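PDB 2X7I: mevalonate kinase from Staphylococcus aureus, which probably catalyses the ATP-dependent phosphorylation of mevalonate to 5-phosphomevalonate, an early step of isoprenoid synthesis through the mevalonate pathway. Local coordinates for residues 229-232 against 233-237; 45-48 against 49-52; 130-133 against 134-138. All coordinates share one frame; numbering follows the deposited sequence.

Contact 1 of 3, residues 229-232 against 233-237; sequences LADI and FNECH
The carbonyl oxygen of Leu-229 accepts the backbone N-H of Phe-233, with 2.8 Å between Leu-229 O and Phe-233 N and an N-H...O angle of 162°. This is an i to i+4 bond of the α-helix 226-243, which belongs to the C-terminal half of the GHMP kinase fold. The same spacing joins Ala-230 to Asn-234, Asp-231 to Glu-235 and Ile-232 to Cys-236, so side chains four residues apart fall on the same face of the helix. On the solvent side Asp-231 and Glu-235 meet through their carboxylates. Asp-231 CG is anti to the backbone N (chi1 174°), which carries OD1 toward the next turn, and the two planes stand 31° apart. Asp-231 OD1 and Glu-235 OE2 lie only 2.7 Å from each other, so one of the two acids probably holds a proton. Arg-216 of helix 203-222 forms a salt bridge with Glu-235 and a long, weak ion pair with Asp-231, which would offset the negative charge collected here. Asn-234 directs its amide away from this pair, giving ND2 to the backbone oxygen of Ile-263 beside strand 264-267. The inner side of the helix is largely apolar: Ile-232 packs on Val-220 of helix 203-222, and Phe-233 on Ala-264 and Lys-266. Leu-229 reaches the ring of Phe-233 with its branch point, Leu-229 CG being 3.9 Å from Phe-233 CE1, and Leu-229 CD1 touches the same ring carbon at 4.0 Å.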
loop_
_atom_site.group_PDB
_atom_site.type_symbol
_atom_site.label_atom_id
_atom_site.label_comp_id
_atom_site.label_asym_id
_atom_site.label_seq_id
_atom_site.Cartn_x
_atom_site.Cartn_y
_atom_site.Cartn_z
ATOM N N LEU A 229 -11.368 -7.692 -15.044
ATOM C CA LEU A 229 -10.593 -6.681 -14.321
ATOM C C LEU A 229 -9.643 -5.951 -15.273
ATOM O O LEU A 229 -9.422 -4.754 -15.126
ATOM C CB LEU A 229 -9.809 -7.292 -13.151
ATOM C CG LEU A 229 -9.200 -6.268 -12.184
ATOM C CD1 LEU A 229 -10.270 -5.405 -11.512
ATOM C CD2 LEU A 229 -8.334 -6.950 -11.140
ATOM N N ALA A 230 -9.085 -6.668 -16.242
ATOM C CA ALA A 230 -8.279 -6.047 -17.295
ATOM C C ALA A 230 -9.099 -5.010 -18.092
ATOM O O ALA A 230 -8.664 -3.873 -18.292
ATOM C CB ALA A 230 -7.718 -7.122 -18.229
ATOM N N ASP A 231 -10.290 -5.405 -18.523
ATOM C CA ASP A 231 -11.227 -4.492 -19.170
ATOM C C ASP A 231 -11.428 -3.236 -18.309
ATOM O O ASP A 231 -11.219 -2.114 -18.772
ATOM C CB ASP A 231 -12.552 -5.215 -19.421
ATOM C CG ASP A 231 -13.638 -4.307 -19.968
ATOM O OD1 ASP A 231 -13.354 -3.158 -20.365
ATOM O OD2 ASP A 231 -14.798 -4.755 -20.001
ATOM N N ILE A 232 -11.798 -3.439 -17.050
ATOM C CA ILE A 232 -12.043 -2.339 -16.111
ATOM C C ILE A 232 -10.825 -1.427 -15.939
ATOM O O ILE A 232 -10.971 -0.210 -15.934
ATOM C CB ILE A 232 -12.536 -2.880 -14.738
ATOM C CG1 ILE A 232 -13.959 -3.434 -14.892
ATOM C CG2 ILE A 232 -12.508 -1.800 -13.676
ATOM C CD1 ILE A 232 -14.420 -4.274 -13.739
ATOM N N PHE A 233 -9.632 -2.004 -15.814
ATOM C CA PHE A 233 -8.398 -1.198 -15.738
ATOM C C PHE A 233 -8.275 -0.290 -16.967
ATOM O O PHE A 233 -8.007 0.897 -16.839
ATOM C CB PHE A 233 -7.154 -2.085 -15.653
ATOM C CG PHE A 233 -6.701 -2.409 -14.242
ATOM C CD1 PHE A 233 -7.614 -2.611 -13.211
ATOM C CD2 PHE A 233 -5.351 -2.544 -13.963
ATOM C CE1 PHE A 233 -7.182 -2.919 -11.926
ATOM C CE2 PHE A 233 -4.912 -2.847 -12.681
ATOM C CZ PHE A 233 -5.839 -3.038 -11.663
ATOM N N ASN A 234 -8.473 -0.863 -18.156
ATOM C CA ASN A 234 -8.294 -0.133 -19.412
ATOM C C ASN A 234 -9.380 0.926 -19.631
ATOM O O ASN A 234 -9.115 1.989 -20.201
ATOM C CB ASN A 234 -8.237 -1.108 -20.593
ATOM C CG ASN A 234 -6.961 -1.952 -20.601
ATOM O OD1 ASN A 234 -5.864 -1.433 -20.375
ATOM N ND2 ASN A 234 -7.100 -3.247 -20.895
ATOM N N GLU A 235 -10.591 0.638 -19.158
ATOM C CA GLU A 235 -11.677 1.621 -19.162
ATOM C C GLU A 235 -11.391 2.787 -18.229
ATOM O O GLU A 235 -11.625 3.939 -18.596
ATOM C CB GLU A 235 -13.024 0.972 -18.810
ATOM C CG GLU A 235 -13.490 -0.004 -19.875
ATOM C CD GLU A 235 -14.989 -0.261 -19.875
ATOM O OE1 GLU A 235 -15.777 0.710 -19.747
ATOM O OE2 GLU A 235 -15.384 -1.435 -20.049
ATOM N N CYS A 236 -10.880 2.495 -17.032
ATOM C CA CYS A 236 -10.498 3.529 -16.056
ATOM C C CYS A 236 -9.492 4.489 -16.669
ATOM O O CYS A 236 -9.632 5.707 -16.575
ATOM C CB CYS A 236 -9.849 2.915 -14.808
ATOM S SG CYS A 236 -10.924 1.992 -13.700
ATOM N N HIS A 237 -8.462 3.919 -17.292
ATOM C CA HIS A 237 -7.372 4.713 -17.846
ATOM C C HIS A 237 -7.806 5.612 -18.998
ATOM O O HIS A 237 -7.462 6.794 -19.025
ATOM C CB HIS A 237 -6.223 3.828 -18.312
ATOM C CG HIS A 237 -4.996 4.604 -18.657
ATOM N ND1 HIS A 237 -4.341 5.395 -17.736
ATOM C CD2 HIS A 237 -4.334 4.758 -19.827
ATOM C CE1 HIS A 237 -3.308 5.977 -18.321
ATOM N NE2 HIS A 237 -3.282 5.607 -19.590
#

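Contact 2 of 3, residues 45-48 against 49-52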
loop_
_atom_site.group_PDB
_atom_site.type_symbol
_atom_site.label_atom_id
_atom_site.label_comp_id
_atom_site.label_asym_id
_atom_site.label_seq_id
_atom_site.Cartn_x
_atom_site.Cartn_y
_atom_site.Cartn_z
ATOM N N ALA A 45 14.953 -5.365 24.194
ATOM C CA ALA A 45 15.506 -4.926 25.471
ATOM C C ALA A 45 16.996 -5.250 25.494
ATOM O O ALA A 45 17.406 -6.327 25.070
ATOM C CB ALA A 45 14.803 -5.604 26.630
ATOM N N LEU A 46 17.796 -4.295 25.954
ATOM C CA LEU A 46 19.250 -4.463 26.105
ATOM C C LEU A 46 19.586 -4.523 27.600
ATOM O O LEU A 46 18.681 -4.549 28.438
ATOM C CB LEU A 46 19.987 -3.314 25.400
ATOM C CG LEU A 46 20.231 -3.436 23.885
ATOM C CD1 LEU A 46 19.268 -4.403 23.213
ATOM C CD2 LEU A 46 20.127 -2.049 23.247
ATOM N N GLU A 47 20.874 -4.546 27.936
ATOM C CA GLU A 47 21.315 -4.800 29.317
ATOM C C GLU A 47 21.836 -3.552 30.056
ATOM O O GLU A 47 21.761 -2.434 29.539
ATOM C CB GLU A 47 22.373 -5.919 29.322
ATOM C CG GLU A 47 23.774 -5.515 28.834
ATOM C CD GLU A 47 23.931 -5.551 27.318
ATOM O OE1 GLU A 47 25.052 -5.888 26.859
ATOM O OE2 GLU A 47 22.943 -5.249 26.595
ATOM N N SER A 48 22.346 -3.776 31.273
ATOM C CA SER A 48 22.976 -2.749 32.122
ATOM C C SER A 48 22.739 -1.306 31.643
ATOM O O SER A 48 21.664 -0.741 31.870
ATOM C CB SER A 48 24.481 -3.043 32.280
ATOM O OG SER A 48 24.719 -4.138 33.157
ATOM N N GLY A 49 23.733 -0.733 30.962
ATOM C CA GLY A 49 23.699 0.663 30.544
ATOM C C GLY A 49 24.243 0.818 29.137
ATOM O O GLY A 49 25.434 1.049 28.939
ATOM N N ASN A 50 23.363 0.639 28.162
ATOM C CA ASN A 50 23.647 0.984 26.782
ATOM C C ASN A 50 22.678 2.096 26.401
ATOM O O ASN A 50 21.639 2.276 27.050
ATOM C CB ASN A 50 23.437 -0.214 25.847
ATOM C CG ASN A 50 24.158 -1.467 26.307
ATOM O OD1 ASN A 50 23.686 -2.581 26.072
ATOM N ND2 ASN A 50 25.309 -1.297 26.953
ATOM N N TYR A 51 23.016 2.847 25.361
ATOM C CA TYR A 51 22.090 3.832 24.804
ATOM C C TYR A 51 20.887 3.135 24.165
ATOM O O TYR A 51 20.957 1.968 23.772
ATOM C CB TYR A 51 22.788 4.725 23.767
ATOM C CG TYR A 51 23.508 3.963 22.675
ATOM C CD1 TYR A 51 22.809 3.415 21.599
ATOM C CD2 TYR A 51 24.892 3.779 22.724
ATOM C CE1 TYR A 51 23.465 2.710 20.597
ATOM C CE2 TYR A 51 25.559 3.074 21.726
ATOM C CZ TYR A 51 24.838 2.544 20.665
ATOM O OH TYR A 51 25.488 1.847 19.669
ATOM N N SER A 52 19.781 3.857 24.068
ATOM C CA SER A 52 18.630 3.367 23.334
ATOM C C SER A 52 18.792 3.838 21.913
ATOM O O SER A 52 19.381 4.881 21.681
ATOM C CB SER A 52 17.329 3.881 23.940
ATOM O OG SER A 52 17.084 3.230 25.164
#
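This is a surface contact within the loop that leaves strand 29-45 and leads into strand 53-58, where Leu-46 and Glu-47 face Asn-50 across a tight reversal of the chain. Strand 87-93 pairs with both of these strands, so the loop joins non-adjacent strands of the mixed sheet. Its two ends are tied to the residues at and just before the start of that intervening strand: Leu-46 shares a backbone hydrogen bond with Pro-86, and Ser-52 OG is bonded to the backbone N of Leu-87. The reversal passes through Ser-48 and Gly-49, and no hydrogen bond spans the two halves. Instead, the amide oxygen of Asn-50 meets two side chains of the incoming arm, the apolar stem of Leu-46 and the carboxylate of Glu-47. Leu-46 CB is 3.8 Å from Asn-50 OD1, these two side chains crossing at about a right angle. Glu-47 OE2 approaches the same oxygen more closely, 2.8 Å from Asn-50 OD1. The bend of Glu-47 at chi2 (-84°) turns the acid group away from the Ser-48/Gly-49 reversal and down beside the Asn-50 amide, and the carboxylate and amide planes are almost perpendicular, 84° apart. Two acceptor oxygens at such a distance should repel each other, so Glu-47 and Asn-50 probably add little cohesion as modelled, unless the carboxyl group is protonated or the amide is turned over.

Contact 3 of 3, residues 130-133 against 134-138; sequences EKAN and WAEQI
Helix 125-140, in the N-terminal half of the enzyme, brings the indole of Trp-134 against the preceding turn, where the carbonyl oxygen of Glu-130 lies over one face of the ring. The approach is tight: Glu-130 O is 2.9 Å from both Trp-134 CG and Trp-134 CD1. The same oxygen accepts the backbone N-H of Trp-134 at 3.0 Å from Glu-130 O to Trp-134 N, so it serves a helical hydrogen bond while pressing on the aromatic system. Trp-134 CG stands anti to its own carbonyl carbon, and a chi2 of -8° turns the indole back so that its face covers the Glu-130 carbonyl. The Glu-130 chain bends at chi2 and brings its carboxylate near the pyrrole side of the indole, with OE1 3.6 Å from Trp-134 NE1 and the carboxylate plane turned 63° from the ring. Lys-131 passes the six-membered ring, with CD 4.3 Å from Trp-134 CE3, and its side chain also packs on Val-112 and Tyr-116. These last two residues belong to helix 103-119, which follows the glycine-rich motif characteristic of GHMP kinases, so helix 125-140 is packed beside an element that begins at the probable nucleotide-phosphate loop. Glu-136 turns inward on that side and touches Ala-105 and Ala-108. Its acid group is engaged by two outside donors, Thr-148 OG1 at OE2 and the backbone N of Ser-144 at OE1, which hold a buried carboxylate in place and link this helix to helix 145-153. Alongside this side chain runs the backbone bond from Glu-136 N to Ala-132 O, 2.9 Å long with an N-H...O angle of 170°, while Glu-136 CG rests 3.2 Å from Ala-132 O.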
loop_
_atom_site.group_PDB
_atom_site.type_symbol
_atom_site.label_atom_id
_atom_site.label_comp_id
_atom_site.label_asym_id
_atom_site.label_seq_id
_atom_site.Cartn_x
_atom_site.Cartn_y
_atom_site.Cartn_z
ATOM N N GLU A 130 -7.795 -0.956 16.303
ATOM C CA GLU A 130 -7.882 0.231 17.139
ATOM C C GLU A 130 -6.507 0.852 17.409
ATOM O O GLU A 130 -6.328 2.052 17.240
ATOM C CB GLU A 130 -8.551 -0.096 18.477
ATOM C CG GLU A 130 -9.982 -0.644 18.359
ATOM C CD GLU A 130 -10.993 0.411 18.013
ATOM O OE1 GLU A 130 -10.652 1.606 18.061
ATOM O OE2 GLU A 130 -12.135 0.043 17.705
ATOM N N LYS A 131 -5.547 0.037 17.828
ATOM C CA LYS A 131 -4.223 0.534 18.187
ATOM C C LYS A 131 -3.440 1.029 16.969
ATOM O O LYS A 131 -2.712 2.006 17.058
ATOM C CB LYS A 131 -3.423 -0.542 18.920
ATOM C CG LYS A 131 -3.859 -0.792 20.354
ATOM C CD LYS A 131 -3.164 0.156 21.335
ATOM C CE LYS A 131 -3.185 -0.401 22.765
ATOM N NZ LYS A 131 -2.930 0.648 23.811
ATOM N N ALA A 132 -3.587 0.347 15.838
ATOM C CA ALA A 132 -2.918 0.773 14.613
ATOM C C ALA A 132 -3.502 2.099 14.119
ATOM O O ALA A 132 -2.757 2.988 13.714
ATOM C CB ALA A 132 -3.014 -0.301 13.530
ATOM N N ASN A 133 -4.822 2.238 14.152
ATOM C CA ASN A 133 -5.451 3.488 13.718
ATOM C C ASN A 133 -5.002 4.642 14.621
ATOM O O ASN A 133 -4.684 5.717 14.126
ATOM C CB ASN A 133 -6.990 3.368 13.641
ATOM C CG ASN A 133 -7.471 2.648 12.358
ATOM O OD1 ASN A 133 -8.235 1.681 12.414
ATOM N ND2 ASN A 133 -7.026 3.131 11.208
ATOM N N TRP A 134 -4.904 4.388 15.929
ATOM C CA TRP A 134 -4.410 5.395 16.871
ATOM C C TRP A 134 -2.942 5.762 16.628
ATOM O O TRP A 134 -2.563 6.938 16.729
ATOM C CB TRP A 134 -4.603 4.954 18.335
ATOM C CG TRP A 134 -6.038 4.578 18.716
ATOM C CD1 TRP A 134 -7.179 4.737 17.956
ATOM C CD2 TRP A 134 -6.468 3.989 19.954
ATOM N NE1 TRP A 134 -8.272 4.262 18.641
ATOM C CE2 TRP A 134 -7.865 3.805 19.870
ATOM C CE3 TRP A 134 -5.802 3.585 21.119
ATOM C CZ2 TRP A 134 -8.611 3.243 20.913
ATOM C CZ3 TRP A 134 -6.546 3.030 22.157
ATOM C CH2 TRP A 134 -7.937 2.862 22.042
ATOM N N ALA A 135 -2.125 4.767 16.290
ATOM C CA ALA A 135 -0.688 4.992 16.035
ATOM C C ALA A 135 -0.460 5.813 14.760
ATOM O O ALA A 135 0.392 6.697 14.730
ATOM C CB ALA A 135 0.076 3.667 15.970
ATOM N N GLU A 136 -1.230 5.512 13.724
ATOM C CA GLU A 136 -1.233 6.304 12.492
ATOM C C GLU A 136 -1.558 7.778 12.762
ATOM O O GLU A 136 -0.863 8.666 12.280
ATOM C CB GLU A 136 -2.238 5.734 11.507
ATOM C CG GLU A 136 -1.862 4.358 10.985
ATOM C CD GLU A 136 -3.058 3.591 10.478
ATOM O OE1 GLU A 136 -4.001 4.228 9.976
ATOM O OE2 GLU A 136 -3.053 2.351 10.575
ATOM N N GLN A 137 -2.585 8.026 13.565
ATOM C CA GLN A 137 -2.947 9.397 13.967
ATOM C C GLN A 137 -1.789 10.136 14.643
ATOM O O GLN A 137 -1.468 11.263 14.278
ATOM C CB GLN A 137 -4.185 9.372 14.879
ATOM C CG GLN A 137 -4.491 10.664 15.617
ATOM C CD GLN A 137 -4.977 11.766 14.706
ATOM O OE1 GLN A 137 -5.768 11.527 13.784
ATOM N NE2 GLN A 137 -4.518 12.990 14.963
ATOM N N ILE A 138 -1.171 9.483 15.620
ATOM C CA ILE A 138 -0.053 10.041 16.376
ATOM C C ILE A 138 1.204 10.241 15.526
ATOM O O ILE A 138 1.840 11.299 15.581
ATOM C CB ILE A 138 0.303 9.106 17.547
ATOM C CG1 ILE A 138 -0.779 9.196 18.626
ATOM C CG2 ILE A 138 1.674 9.428 18.134
ATOM C CD1 ILE A 138 -0.647 8.104 19.662
#

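Contacts 1 and 3 are both single helices seen along four-residue steps, but they belong to different halves of the kinase, with centres about 34 Å apart on opposite sides of the chain's centre. Contact 1 is mostly buried, with an acidic pair on its outer side answered by an arginine. Contact 3 is mixed: an exposed tryptophan on one side, a buried glutamate gripped by neighbouring elements on the other. Contact 2 lies at the far periphery, about 54 Å from contact 1 and 28 Å from contact 3 between centres. Having no helix, it lacks their backbone ladder, and its hydrogen bonds to Pro-86 and Leu-87 leave from its two ends and not across the turn.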